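Local coordinates for Ice-binding protein isoform1a (Antarctomyces psychrotrophicus, PDB 7BWX) that probably binds to the surface of ice, on its prism planes, through a right-handed beta-solenoid and thereby acts as an antifreeze protein, at residues V113-G118 with S141-N146. The protein carries 1 engineered substitution. Sequence-based numbering, arbitrary orientation.
Sequences VLTLDG and SIILTN
Leu116 and Ile142 meet on the inward face of two parallel strands, 113-117 and 141-145, whose axes over this stretch come within 4.8 Å of each other. Five backbone hydrogen bonds join the strands, from Leu114 N to Ser141 O at one end to Gly118 N and Thr145 O at the other.

Along Leu116, CB and CG pass close to the carbonyl oxygen of Ile143, CB 3.7 Å from Ile143 O. With CG anti to the carbonyl carbon (chi1 -56°), CD1 faces two methyls of the adjacent strand, touching Ile142 CG2 at 3.8 Å and, more loosely, Leu144 CD2 at 4.1 Å.

On the other face, Ile143 slants across Thr115, reaching back toward Val113. Its CG1 occupies the crowded position between backbone N and carbonyl carbon (chi1 66°), and CD1 ends 3.5 Å from Thr115 OG1 and 3.9 Å from Val113 CG1. Farther along, the methyls Thr115 CG2 and Thr145 CG2 touch at 3.7 Å, the two side chains crossing nearly at right angles.

Where the strands end, Asn146 ND2 donates to Asp117 OD1 at 2.9 Å; it approaches from above the carboxylate plane, which is turned 62° from the amide. The same oxygen also accepts the backbone N-H of Ala119, so two donors grip it and tie the turn after the strand to the next coil. An alanine in place of Asp117 would probably leave both the Asn146 amide and the Ala119 N-H without this acceptor, freeing the amide to turn.

Within the right-handed beta-helix, the pair belongs to successive coils. Strand 96-97 flanks 113-117 on its other edge, while Trp155 of strand 153-157 packs on Leu114 and Ile142, and Trp126 and Phe128 of strand 126-130 on Leu116.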
# COMPACT_ATOMS: atom_id res chain seq x y z
N VAL A 113 -8.10 -13.12 -7.75
CA VAL A 113 -7.72 -13.26 -6.33
C VAL A 113 -6.26 -13.63 -6.28
O VAL A 113 -5.85 -14.57 -6.98
CB VAL A 113 -8.60 -14.30 -5.61
CG1 VAL A 113 -8.14 -14.52 -4.17
CG2 VAL A 113 -10.05 -13.91 -5.67
N LEU A 114 -5.53 -12.98 -5.39
CA LEU A 114 -4.16 -13.37 -5.04
C LEU A 114 -4.15 -13.86 -3.61
O LEU A 114 -4.64 -13.15 -2.72
CB LEU A 114 -3.23 -12.15 -5.28
CG LEU A 114 -1.81 -12.26 -4.71
CD1 LEU A 114 -1.06 -13.44 -5.33
CD2 LEU A 114 -1.04 -11.00 -5.03
N THR A 115 -3.53 -15.01 -3.38
CA THR A 115 -3.45 -15.65 -2.07
C THR A 115 -2.02 -15.55 -1.58
O THR A 115 -1.14 -15.95 -2.29
CB THR A 115 -3.94 -17.10 -2.13
OG1 THR A 115 -5.28 -17.09 -2.65
CG2 THR A 115 -3.92 -17.70 -0.76
N LEU A 116 -1.85 -15.03 -0.38
CA LEU A 116 -0.56 -14.99 0.31
C LEU A 116 -0.60 -16.05 1.40
O LEU A 116 -1.37 -15.93 2.34
CB LEU A 116 -0.34 -13.59 0.86
CG LEU A 116 -0.42 -12.53 -0.23
CD1 LEU A 116 -0.28 -11.15 0.41
CD2 LEU A 116 0.65 -12.75 -1.28
N ASP A 117 0.25 -17.07 1.20
CA ASP A 117 0.30 -18.30 2.03
C ASP A 117 1.45 -18.20 3.02
O ASP A 117 2.57 -18.31 2.62
CB ASP A 117 0.42 -19.49 1.10
CG ASP A 117 0.50 -20.85 1.79
OD1 ASP A 117 0.42 -20.90 3.02
OD2 ASP A 117 0.72 -21.83 1.05
N GLY A 118 1.14 -17.99 4.28
CA GLY A 118 2.12 -17.94 5.35
C GLY A 118 2.76 -19.30 5.64
O GLY A 118 3.73 -19.28 6.38
N SER A 141 -9.18 -9.08 -5.26
CA SER A 141 -8.92 -9.24 -3.82
C SER A 141 -7.61 -9.94 -3.54
O SER A 141 -7.21 -10.86 -4.27
CB SER A 141 -10.05 -9.99 -3.17
OG SER A 141 -10.02 -9.80 -1.78
N ILE A 142 -7.02 -9.54 -2.46
CA ILE A 142 -5.84 -10.21 -1.88
C ILE A 142 -6.28 -10.84 -0.57
O ILE A 142 -6.86 -10.14 0.26
CB ILE A 142 -4.71 -9.19 -1.70
CG1 ILE A 142 -4.28 -8.64 -3.06
CG2 ILE A 142 -3.53 -9.81 -0.94
CD1 ILE A 142 -3.57 -7.31 -3.02
N ILE A 143 -5.98 -12.10 -0.38
CA ILE A 143 -6.36 -12.85 0.84
C ILE A 143 -5.12 -13.46 1.49
O ILE A 143 -4.07 -13.68 0.80
CB ILE A 143 -7.43 -13.91 0.51
CG1 ILE A 143 -6.92 -15.02 -0.39
CG2 ILE A 143 -8.67 -13.26 -0.07
CD1 ILE A 143 -7.96 -16.11 -0.61
N LEU A 144 -5.25 -13.68 2.78
CA LEU A 144 -4.18 -14.22 3.63
C LEU A 144 -4.56 -15.63 4.08
O LEU A 144 -5.65 -15.76 4.62
CB LEU A 144 -4.07 -13.31 4.85
CG LEU A 144 -3.90 -11.82 4.55
CD1 LEU A 144 -3.96 -11.03 5.85
CD2 LEU A 144 -2.63 -11.55 3.77
N THR A 145 -3.65 -16.59 3.99
CA THR A 145 -3.91 -17.95 4.54
C THR A 145 -2.74 -18.39 5.41
O THR A 145 -1.63 -17.83 5.28
CB THR A 145 -4.17 -18.94 3.40
OG1 THR A 145 -2.96 -19.02 2.65
CG2 THR A 145 -5.33 -18.50 2.53
N ASN A 146 -2.99 -19.37 6.29
CA ASN A 146 -1.93 -20.13 6.98
C ASN A 146 -0.99 -19.18 7.69
O ASN A 146 0.22 -19.39 7.59
CB ASN A 146 -1.18 -21.01 5.98
CG ASN A 146 -2.09 -22.04 5.35
OD1 ASN A 146 -3.09 -22.38 5.95
ND2 ASN A 146 -1.79 -22.50 4.14